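Local coordinates for protein arylesterase (Sulfolobus solfataricus, PDB 5L2P) that hydrolyses aromatic esters, p-nitrophenyl fatty acid esters and organophosphates such as paraoxon, as a serine esterase of the GDXG lipolytic family, at residues A[149-160]-A[176-186]; A[195-206]-A[249-257]. All coordinates share one frame; numbering follows the deposited sequence.

Interaction 1: A[149-160]-A[176-186]; sequences KIATFGISAGGN and LTAQVPVVPFV
The Phe-185 ring meets the Asn-160 amide at its edge, with ND2 in the ring plane 3.8 Å from Phe-185 CD1. The two flat groups are turned 73° apart. Phe-185 also pairs edge-to-face with Trp-86, and Phe-153 with His-80. ND2 also donates to the backbone Phe-185 O at 2.8 Å, and a second bond from ND2 to Phe-229 O and one from Trp-86 NE1 to OD1 hold this buried amide. The Asn-160 side chain leaves with CG anti to the backbone N (chi1 177°), which brings the amide alongside Phe-185. The Phe-153 ring meets two valines obliquely: CD2 lies 3.6 Å from Val-180 CG1, and CE2 touches Val-182 CG2. Ile-155 lies beside Val-182 and Val-183 and points the same way.

Strands 150-155 and 178-182 run parallel, bonded from Ile-150 to Ser-156. The Val-182 N to Gly-154 O bond, 2.8 Å, is nearly straight. Ser-156 N donates to Val-182 O at 2.9 Å. Ser-156 has positive phi, 69°, consistent with the nucleophile elbow of this fold, in the sequence Gly-Ile-Ser-Ala-Gly. It is the inferred active-site serine, and its OG bonds to His-281 NE2. Gly-159 packs its bare backbone against the Pro-184 ring, with C 3.7 Å from Pro-184 CB.

The contact closes the beta-alpha-beta unit of strand 150-155, helix 157-171 and strand 178-182. Strand 77-81 lies next to strand 150-155. Helix 287-305 covers the face of Phe-153 and Val-180, and helix 157-171 the face of Thr-152 and Gln-179.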
loop_
_atom_site.group_PDB
_atom_site.type_symbol
_atom_site.label_atom_id
_atom_site.label_comp_id
_atom_site.label_asym_id
_atom_site.label_seq_id
_atom_site.Cartn_x
_atom_site.Cartn_y
_atom_site.Cartn_z
ATOM N N LYS A 149 38.575 -2.309 1.667
ATOM C CA LYS A 149 37.677 -1.371 0.982
ATOM C C LYS A 149 37.106 -1.943 -0.318
ATOM O O LYS A 149 37.018 -1.262 -1.324
ATOM C CB LYS A 149 38.370 -0.047 0.698
ATOM C CG LYS A 149 38.759 0.748 1.911
ATOM C CD LYS A 149 39.461 2.024 1.452
ATOM C CE LYS A 149 40.009 2.899 2.561
ATOM N NZ LYS A 149 38.938 3.262 3.485
ATOM N N ILE A 150 36.686 -3.199 -0.274
ATOM C CA ILE A 150 36.058 -3.875 -1.396
ATOM C C ILE A 150 34.532 -3.888 -1.238
ATOM O O ILE A 150 34.008 -4.450 -0.268
ATOM C CB ILE A 150 36.588 -5.316 -1.541
ATOM C CG1 ILE A 150 38.121 -5.288 -1.655
ATOM C CG2 ILE A 150 35.937 -5.997 -2.743
ATOM C CD1 ILE A 150 38.779 -6.662 -1.779
ATOM N N ALA A 151 33.817 -3.296 -2.203
ATOM C CA ALA A 151 32.356 -3.301 -2.193
ATOM C C ALA A 151 31.810 -4.067 -3.401
ATOM O O ALA A 151 32.506 -4.210 -4.422
ATOM C CB ALA A 151 31.840 -1.881 -2.239
ATOM N N THR A 152 30.559 -4.544 -3.296
ATOM C CA THR A 152 29.878 -5.169 -4.384
ATOM C C THR A 152 28.655 -4.378 -4.849
ATOM O O THR A 152 27.992 -3.712 -4.063
ATOM C CB THR A 152 29.470 -6.594 -4.030
ATOM O OG1 THR A 152 28.686 -6.603 -2.836
ATOM C CG2 THR A 152 30.713 -7.506 -3.892
ATOM N N PHE A 153 28.358 -4.453 -6.152
ATOM C CA PHE A 153 27.275 -3.703 -6.768
ATOM C C PHE A 153 26.644 -4.552 -7.871
ATOM O O PHE A 153 27.331 -5.304 -8.551
ATOM C CB PHE A 153 27.831 -2.404 -7.308
ATOM C CG PHE A 153 26.862 -1.614 -8.121
ATOM C CD1 PHE A 153 26.752 -1.846 -9.493
ATOM C CD2 PHE A 153 26.096 -0.600 -7.539
ATOM C CE1 PHE A 153 25.865 -1.111 -10.278
ATOM C CE2 PHE A 153 25.191 0.134 -8.308
ATOM C CZ PHE A 153 25.099 -0.119 -9.696
ATOM N N GLY A 154 25.333 -4.469 -8.038
ATOM C CA GLY A 154 24.652 -5.310 -8.970
ATOM C C GLY A 154 23.209 -4.938 -9.153
ATOM O O GLY A 154 22.576 -4.485 -8.226
ATOM N N ILE A 155 22.702 -5.131 -10.386
ATOM C CA ILE A 155 21.333 -4.775 -10.768
ATOM C C ILE A 155 20.528 -6.024 -11.117
ATOM O O ILE A 155 20.963 -6.840 -11.878
ATOM C CB ILE A 155 21.329 -3.776 -11.938
ATOM C CG1 ILE A 155 22.061 -2.487 -11.520
ATOM C CG2 ILE A 155 19.920 -3.480 -12.444
ATOM C CD1 ILE A 155 22.452 -1.564 -12.658
ATOM N N SER A 156 19.370 -6.186 -10.496
ATOM C CA SER A 156 18.426 -7.263 -10.840
ATOM C C SER A 156 18.935 -8.701 -10.468
ATOM O O SER A 156 19.018 -9.057 -9.316
ATOM C CB SER A 156 18.026 -7.120 -12.310
ATOM O OG SER A 156 17.109 -8.122 -12.668
ATOM N N ALA A 157 19.284 -9.523 -11.429
ATOM C CA ALA A 157 20.025 -10.759 -11.159
ATOM C C ALA A 157 21.374 -10.419 -10.560
ATOM O O ALA A 157 21.930 -11.203 -9.807
ATOM C CB ALA A 157 20.215 -11.570 -12.459
ATOM N N GLY A 158 21.948 -9.286 -10.954
ATOM C CA GLY A 158 23.199 -8.807 -10.379
ATOM C C GLY A 158 23.016 -8.503 -8.893
ATOM O O GLY A 158 23.917 -8.733 -8.101
ATOM N N GLY A 159 21.859 -7.952 -8.541
ATOM C CA GLY A 159 21.523 -7.702 -7.155
ATOM C C GLY A 159 21.353 -8.985 -6.359
ATOM O O GLY A 159 21.724 -9.057 -5.188
ATOM N N ASN A 160 20.772 -10.003 -6.998
ATOM C CA ASN A 160 20.734 -11.356 -6.429
ATOM C C ASN A 160 22.126 -11.865 -6.076
ATOM O O ASN A 160 22.335 -12.426 -4.984
ATOM C CB ASN A 160 20.122 -12.334 -7.410
ATOM C CG ASN A 160 20.132 -13.762 -6.896
ATOM O OD1 ASN A 160 20.783 -14.671 -7.471
ATOM N ND2 ASN A 160 19.366 -13.993 -5.810
ATOM N N LEU A 176 33.876 -7.614 3.273
ATOM C CA LEU A 176 33.457 -6.660 2.266
ATOM C C LEU A 176 33.025 -5.444 3.023
ATOM O O LEU A 176 32.385 -5.557 4.032
ATOM C CB LEU A 176 32.271 -7.194 1.452
ATOM C CG LEU A 176 32.587 -8.438 0.632
ATOM C CD1 LEU A 176 31.341 -9.036 0.023
ATOM C CD2 LEU A 176 33.574 -8.122 -0.464
ATOM N N THR A 177 33.368 -4.273 2.518
ATOM C CA THR A 177 33.021 -3.053 3.219
ATOM C C THR A 177 31.571 -2.662 2.998
ATOM O O THR A 177 30.963 -2.051 3.877
ATOM C CB THR A 177 33.992 -1.888 2.883
ATOM O OG1 THR A 177 33.679 -0.757 3.699
ATOM C CG2 THR A 177 33.887 -1.475 1.440
ATOM N N ALA A 178 31.020 -3.006 1.840
ATOM C CA ALA A 178 29.658 -2.631 1.481
ATOM C C ALA A 178 29.049 -3.526 0.406
ATOM O O ALA A 178 29.740 -4.239 -0.296
ATOM C CB ALA A 178 29.633 -1.198 1.002
ATOM N N GLN A 179 27.718 -3.497 0.321
ATOM C CA GLN A 179 26.977 -4.205 -0.728
ATOM C C GLN A 179 25.862 -3.306 -1.249
ATOM O O GLN A 179 25.149 -2.650 -0.471
ATOM C CB GLN A 179 26.377 -5.509 -0.175
ATOM C CG GLN A 179 25.458 -5.311 1.025
ATOM C CD GLN A 179 24.734 -6.598 1.369
ATOM O OE1 GLN A 179 24.295 -7.345 0.462
ATOM N NE2 GLN A 179 24.615 -6.892 2.687
ATOM N N VAL A 180 25.704 -3.288 -2.570
ATOM C CA VAL A 180 24.721 -2.441 -3.196
ATOM C C VAL A 180 23.865 -3.219 -4.187
ATOM O O VAL A 180 24.084 -3.140 -5.386
ATOM C CB VAL A 180 25.385 -1.242 -3.888
ATOM C CG1 VAL A 180 24.347 -0.235 -4.364
ATOM C CG2 VAL A 180 26.324 -0.551 -2.908
ATOM N N PRO A 181 22.866 -3.968 -3.673
ATOM C CA PRO A 181 21.896 -4.599 -4.558
ATOM C C PRO A 181 20.850 -3.605 -5.020
ATOM O O PRO A 181 20.104 -3.039 -4.209
ATOM C CB PRO A 181 21.275 -5.695 -3.685
ATOM C CG PRO A 181 21.483 -5.243 -2.290
ATOM C CD PRO A 181 22.612 -4.276 -2.253
ATOM N N VAL A 182 20.799 -3.395 -6.329
ATOM C CA VAL A 182 19.820 -2.519 -6.930
ATOM C C VAL A 182 18.747 -3.400 -7.578
ATOM O O VAL A 182 19.036 -4.347 -8.318
ATOM C CB VAL A 182 20.487 -1.649 -7.984
ATOM C CG1 VAL A 182 19.464 -0.772 -8.710
ATOM C CG2 VAL A 182 21.569 -0.813 -7.335
ATOM N N VAL A 183 17.498 -3.065 -7.304
ATOM C CA VAL A 183 16.357 -3.857 -7.732
ATOM C C VAL A 183 16.604 -5.384 -7.741
ATOM O O VAL A 183 16.221 -6.068 -8.675
ATOM C CB VAL A 183 15.799 -3.344 -9.076
ATOM C CG1 VAL A 183 15.304 -1.890 -8.899
ATOM C CG2 VAL A 183 16.849 -3.457 -10.206
ATOM N N PRO A 184 17.124 -5.921 -6.646
ATOM C CA PRO A 184 17.454 -7.321 -6.597
ATOM C C PRO A 184 16.302 -8.330 -6.596
ATOM O O PRO A 184 15.194 -8.051 -6.098
ATOM C CB PRO A 184 18.145 -7.439 -5.212
ATOM C CG PRO A 184 17.423 -6.458 -4.362
ATOM C CD PRO A 184 17.115 -5.306 -5.286
ATOM N N PHE A 185 16.603 -9.520 -7.108
ATOM C CA PHE A 185 15.820 -10.731 -6.826
ATOM C C PHE A 185 16.414 -11.422 -5.601
ATOM O O PHE A 185 17.591 -11.787 -5.597
ATOM C CB PHE A 185 15.852 -11.676 -8.033
ATOM C CG PHE A 185 15.142 -12.973 -7.814
ATOM C CD1 PHE A 185 15.757 -14.026 -7.124
ATOM C CD2 PHE A 185 13.852 -13.164 -8.282
ATOM C CE1 PHE A 185 15.094 -15.245 -6.927
ATOM C CE2 PHE A 185 13.197 -14.378 -8.065
ATOM C CZ PHE A 185 13.828 -15.408 -7.389
ATOM N N VAL A 186 15.588 -11.638 -4.574
ATOM C CA VAL A 186 16.042 -12.293 -3.331
ATOM C C VAL A 186 15.162 -13.445 -2.861
ATOM O O VAL A 186 15.493 -14.106 -1.880
ATOM C CB VAL A 186 16.146 -11.289 -2.178
ATOM C CG1 VAL A 186 17.264 -10.312 -2.441
ATOM C CG2 VAL A 186 14.839 -10.530 -1.933
#

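Interaction 2: A[195-206]-A[249-257]; sequences MNRYRKGYFLDI and EYDPLRDQG
The loop that carries Asp-251, assigned as the probable acid of the Ser-His-Asp triad, packs here against the loop after helix 193-197. Tyr-198 of the second loop sets its ring against Tyr-250. Tyr-250 turns its edge to one face of this ring in an offset edge-to-face pair, planes 84° apart and centroids 5.0 Å apart. Tyr-250 CA sits over the same face, 4.0 Å from the Tyr-198 ring centroid, as a CH-pi contact. Arg-197 CB covers the opposite face. At the ring edge, Arg-254 NH1 lies 3.8 Å from Tyr-198 CE2.

Pro-252 is the apolar centre. Its CD rests 3.3 Å from the backbone Tyr-198 O, and its CG meets Ile-206 CD1 at 3.6 Å. Leu-204 CD2 touches both Pro-252 CG and Leu-253 CD1. Met-195 is bent at chi2 and chi3, which brings CE among Pro-252 O, Gln-256 NE2 and Leu-253 CD2.

Asp-251 OD1 accepts from Leu-253 N at 2.9 Å, from above the carboxylate plane. This is a capping bond at the type I turn from Asp-251 to Arg-254, which leads into helix 254-266. Asp-251 OD2 bonds to His-281 ND1. Arg-254 grips Asp-255 side-on, with NE and NH2 both reaching OD1.

Arg-197 and Glu-249 form salt bridges with Glu-249 and Arg-197 of a second subunit. The contact joins helix 193-197 and its following loop to the corner between strand 242-248 and helix 254-266.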
loop_
_atom_site.group_PDB
_atom_site.type_symbol
_atom_site.label_atom_id
_atom_site.label_comp_id
_atom_site.label_asym_id
_atom_site.label_seq_id
_atom_site.Cartn_x
_atom_site.Cartn_y
_atom_site.Cartn_z
ATOM N N MET A 195 4.409 -7.676 -6.812
ATOM C CA MET A 195 4.523 -8.812 -7.682
ATOM C C MET A 195 3.248 -9.042 -8.501
ATOM O O MET A 195 3.292 -9.144 -9.745
ATOM C CB MET A 195 4.891 -10.073 -6.905
ATOM C CG MET A 195 4.986 -11.339 -7.782
ATOM S SD MET A 195 6.244 -11.280 -9.097
ATOM C CE MET A 195 7.745 -11.240 -8.121
ATOM N N ASN A 196 2.115 -9.037 -7.806
ATOM C CA ASN A 196 0.853 -9.349 -8.451
ATOM C C ASN A 196 0.351 -8.231 -9.358
ATOM O O ASN A 196 -0.312 -8.492 -10.337
ATOM C CB ASN A 196 -0.188 -9.713 -7.388
ATOM C CG ASN A 196 0.048 -11.089 -6.814
ATOM O OD1 ASN A 196 -0.265 -12.068 -7.461
ATOM N ND2 ASN A 196 0.641 -11.188 -5.635
ATOM N N ARG A 197 0.682 -6.995 -9.030
ATOM C CA ARG A 197 0.196 -5.844 -9.766
ATOM C C ARG A 197 1.061 -5.475 -10.931
ATOM O O ARG A 197 0.550 -5.014 -11.960
ATOM C CB ARG A 197 0.095 -4.626 -8.836
ATOM C CG ARG A 197 -0.988 -4.670 -7.787
ATOM C CD ARG A 197 -0.994 -3.424 -6.892
ATOM N NE ARG A 197 -2.255 -3.410 -6.146
ATOM C CZ ARG A 197 -2.520 -2.670 -5.085
ATOM N NH1 ARG A 197 -1.624 -1.865 -4.577
ATOM N NH2 ARG A 197 -3.713 -2.755 -4.550
ATOM N N TYR A 198 2.367 -5.645 -10.803
ATOM C CA TYR A 198 3.276 -5.169 -11.868
ATOM C C TYR A 198 4.062 -6.298 -12.511
ATOM O O TYR A 198 5.153 -6.067 -13.032
ATOM C CB TYR A 198 4.242 -4.148 -11.310
ATOM C CG TYR A 198 3.601 -3.138 -10.398
ATOM C CD1 TYR A 198 2.513 -2.378 -10.817
ATOM C CD2 TYR A 198 4.082 -2.940 -9.126
ATOM C CE1 TYR A 198 1.904 -1.465 -9.971
ATOM C CE2 TYR A 198 3.487 -2.030 -8.279
ATOM C CZ TYR A 198 2.393 -1.301 -8.700
ATOM O OH TYR A 198 1.799 -0.346 -7.892
ATOM N N ARG A 199 3.509 -7.509 -12.491
ATOM C CA ARG A 199 4.157 -8.646 -13.124
ATOM C C ARG A 199 3.793 -8.735 -14.607
ATOM O O ARG A 199 3.925 -9.782 -15.200
ATOM C CB ARG A 199 3.778 -9.942 -12.391
ATOM C CG ARG A 199 2.304 -10.240 -12.479
ATOM C CD ARG A 199 1.931 -11.550 -11.812
ATOM N NE ARG A 199 0.759 -12.112 -12.473
ATOM C CZ ARG A 199 0.604 -13.379 -12.780
ATOM N NH1 ARG A 199 1.547 -14.264 -12.457
ATOM N NH2 ARG A 199 -0.502 -13.753 -13.391
ATOM N N LYS A 200 3.228 -7.678 -15.184
ATOM C CA LYS A 200 2.820 -7.740 -16.579
ATOM C C LYS A 200 2.479 -6.371 -17.118
ATOM O O LYS A 200 1.520 -5.776 -16.668
ATOM C CB LYS A 200 1.636 -8.691 -16.731
ATOM C CG LYS A 200 1.822 -9.721 -17.827
ATOM C CD LYS A 200 3.058 -10.609 -17.658
ATOM C CE LYS A 200 2.684 -11.990 -17.122
ATOM N NZ LYS A 200 1.785 -12.743 -18.059
ATOM N N GLY A 201 3.257 -5.883 -18.081
ATOM C CA GLY A 201 3.031 -4.563 -18.683
ATOM C C GLY A 201 3.960 -3.474 -18.149
ATOM O O GLY A 201 3.653 -2.304 -18.187
ATOM N N TYR A 202 5.099 -3.885 -17.615
ATOM C CA TYR A 202 6.081 -2.998 -17.054
ATOM C C TYR A 202 7.463 -3.596 -17.268
ATOM O O TYR A 202 8.265 -3.667 -16.338
ATOM C CB TYR A 202 5.823 -2.803 -15.569
ATOM C CG TYR A 202 4.448 -2.265 -15.215
ATOM C CD1 TYR A 202 4.189 -0.915 -15.174
ATOM C CD2 TYR A 202 3.430 -3.107 -14.922
ATOM C CE1 TYR A 202 2.939 -0.437 -14.841
ATOM C CE2 TYR A 202 2.185 -2.663 -14.561
ATOM C CZ TYR A 202 1.945 -1.318 -14.513
ATOM O OH TYR A 202 0.686 -0.834 -14.161
ATOM N N PHE A 203 7.719 -3.975 -18.536
ATOM C CA PHE A 203 8.982 -4.506 -19.021
ATOM C C PHE A 203 9.332 -5.864 -18.442
ATOM O O PHE A 203 9.408 -6.844 -19.191
ATOM C CB PHE A 203 10.123 -3.518 -18.819
ATOM C CG PHE A 203 11.435 -4.045 -19.321
ATOM C CD1 PHE A 203 11.750 -4.028 -20.694
ATOM C CD2 PHE A 203 12.327 -4.628 -18.448
ATOM C CE1 PHE A 203 12.957 -4.524 -21.154
ATOM C CE2 PHE A 203 13.536 -5.139 -18.912
ATOM C CZ PHE A 203 13.851 -5.074 -20.264
ATOM N N LEU A 204 9.573 -5.922 -17.137
ATOM C CA LEU A 204 9.906 -7.176 -16.457
ATOM C C LEU A 204 8.684 -8.073 -16.327
ATOM O O LEU A 204 7.999 -8.032 -15.280
ATOM C CB LEU A 204 10.440 -6.908 -15.035
ATOM C CG LEU A 204 11.001 -8.113 -14.300
ATOM C CD1 LEU A 204 12.080 -8.776 -15.159
ATOM C CD2 LEU A 204 11.632 -7.692 -12.983
ATOM N N ASP A 205 8.411 -8.856 -17.369
ATOM C CA ASP A 205 7.252 -9.711 -17.376
ATOM C C ASP A 205 7.514 -11.069 -16.740
ATOM O O ASP A 205 8.263 -11.839 -17.258
ATOM C CB ASP A 205 6.705 -9.904 -18.783
ATOM C CG ASP A 205 6.175 -8.612 -19.384
ATOM O OD1 ASP A 205 5.228 -8.017 -18.857
ATOM O OD2 ASP A 205 6.696 -8.221 -20.445
ATOM N N ILE A 206 6.808 -11.362 -15.647
ATOM C CA ILE A 206 7.000 -12.561 -14.832
ATOM C C ILE A 206 5.739 -13.424 -14.789
ATOM O O ILE A 206 4.666 -12.940 -14.536
ATOM C CB ILE A 206 7.349 -12.147 -13.392
ATOM C CG1 ILE A 206 8.599 -11.274 -13.391
ATOM C CG2 ILE A 206 7.558 -13.368 -12.496
ATOM C CD1 ILE A 206 8.942 -10.714 -12.020
ATOM N N GLU A 249 9.287 1.717 -7.730
ATOM C CA GLU A 249 7.873 1.635 -7.361
ATOM C C GLU A 249 7.039 0.668 -8.191
ATOM O O GLU A 249 6.223 -0.104 -7.647
ATOM C CB GLU A 249 7.252 3.041 -7.387
ATOM C CG GLU A 249 5.804 3.136 -6.981
ATOM C CD GLU A 249 5.288 4.542 -7.066
ATOM O OE1 GLU A 249 6.035 5.378 -7.647
ATOM O OE2 GLU A 249 4.154 4.826 -6.534
ATOM N N TYR A 250 7.208 0.688 -9.500
ATOM C CA TYR A 250 6.374 -0.164 -10.382
ATOM C C TYR A 250 7.179 -1.341 -10.937
ATOM O O TYR A 250 7.168 -1.632 -12.124
ATOM C CB TYR A 250 5.763 0.701 -11.481
ATOM C CG TYR A 250 4.814 1.706 -10.888
ATOM C CD1 TYR A 250 3.607 1.307 -10.311
ATOM C CD2 TYR A 250 5.155 3.040 -10.841
ATOM C CE1 TYR A 250 2.766 2.230 -9.729
ATOM C CE2 TYR A 250 4.302 3.969 -10.279
ATOM C CZ TYR A 250 3.109 3.549 -9.726
ATOM O OH TYR A 250 2.251 4.428 -9.142
ATOM N N ASP A 251 7.880 -1.998 -10.021
ATOM C CA ASP A 251 8.717 -3.133 -10.256
ATOM C C ASP A 251 8.101 -4.281 -9.491
ATOM O O ASP A 251 7.767 -4.133 -8.321
ATOM C CB ASP A 251 10.097 -2.815 -9.710
ATOM C CG ASP A 251 11.133 -3.928 -9.957
ATOM O OD1 ASP A 251 10.761 -5.091 -10.251
ATOM O OD2 ASP A 251 12.341 -3.592 -9.832
ATOM N N PRO A 252 7.925 -5.433 -10.141
ATOM C CA PRO A 252 7.352 -6.556 -9.383
ATOM C C PRO A 252 8.233 -7.024 -8.218
ATOM O O PRO A 252 7.739 -7.597 -7.280
ATOM C CB PRO A 252 7.163 -7.652 -10.450
ATOM C CG PRO A 252 8.079 -7.269 -11.554
ATOM C CD PRO A 252 8.099 -5.769 -11.550
ATOM N N LEU A 253 9.520 -6.774 -8.281
ATOM C CA LEU A 253 10.470 -7.227 -7.279
ATOM C C LEU A 253 10.619 -6.202 -6.164
ATOM O O LEU A 253 11.467 -6.396 -5.271
ATOM C CB LEU A 253 11.874 -7.464 -7.917
ATOM C CG LEU A 253 11.981 -8.397 -9.115
ATOM C CD1 LEU A 253 13.428 -8.453 -9.601
ATOM C CD2 LEU A 253 11.477 -9.794 -8.783
ATOM N N ARG A 254 9.848 -5.107 -6.228
ATOM C CA ARG A 254 9.952 -4.031 -5.232
ATOM C C ARG A 254 9.837 -4.518 -3.802
ATOM O O ARG A 254 10.676 -4.211 -2.971
ATOM C CB ARG A 254 8.890 -2.977 -5.497
ATOM C CG ARG A 254 8.898 -1.752 -4.576
ATOM C CD ARG A 254 7.604 -0.940 -4.724
ATOM N NE ARG A 254 6.477 -1.632 -4.105
ATOM C CZ ARG A 254 5.205 -1.367 -4.317
ATOM N NH1 ARG A 254 4.850 -0.418 -5.156
ATOM N NH2 ARG A 254 4.276 -2.066 -3.663
ATOM N N ASP A 255 8.789 -5.277 -3.506
ATOM C CA ASP A 255 8.489 -5.628 -2.099
ATOM C C ASP A 255 9.496 -6.595 -1.490
ATOM O O ASP A 255 9.878 -6.433 -0.318
ATOM C CB ASP A 255 7.052 -6.133 -1.953
ATOM C CG ASP A 255 6.009 -4.985 -2.157
ATOM O OD1 ASP A 255 6.401 -3.804 -1.996
ATOM O OD2 ASP A 255 4.837 -5.253 -2.491
ATOM N N GLN A 256 9.988 -7.566 -2.255
ATOM C CA GLN A 256 11.038 -8.482 -1.770
ATOM C C GLN A 256 12.347 -7.769 -1.486
ATOM O O GLN A 256 13.020 -8.091 -0.500
ATOM C CB GLN A 256 11.291 -9.664 -2.730
ATOM C CG GLN A 256 11.883 -9.328 -4.070
ATOM C CD GLN A 256 11.802 -10.509 -5.030
ATOM O OE1 GLN A 256 12.767 -11.279 -5.212
ATOM N NE2 GLN A 256 10.647 -10.663 -5.651
ATOM N N GLY A 257 12.726 -6.805 -2.334
ATOM C CA GLY A 257 13.900 -5.977 -2.070
ATOM C C GLY A 257 13.762 -5.165 -0.776
ATOM O O GLY A 257 14.666 -5.108 0.021
#

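From the N terminus, the chain enters interaction 1 on strand 150-155, passes through helix 157-171 and returns on strand 178-182, closing a short beta-alpha-beta loop. It then runs into helix 193-197, where interaction 2 begins. That contact closes a longer loop of 42 residues, which includes strand 242-248. The two loops lie in series and neither nest nor cross. They touch where Val-186 N meets Gln-256 OE1 at 2.9 Å, a probable hydrogen bond, and where Val-183 packs on Asp-251. Interaction 1 holds the inferred catalytic serine and interaction 2 the inferred catalytic aspartate; His-281, later in the chain, completes the probable triad.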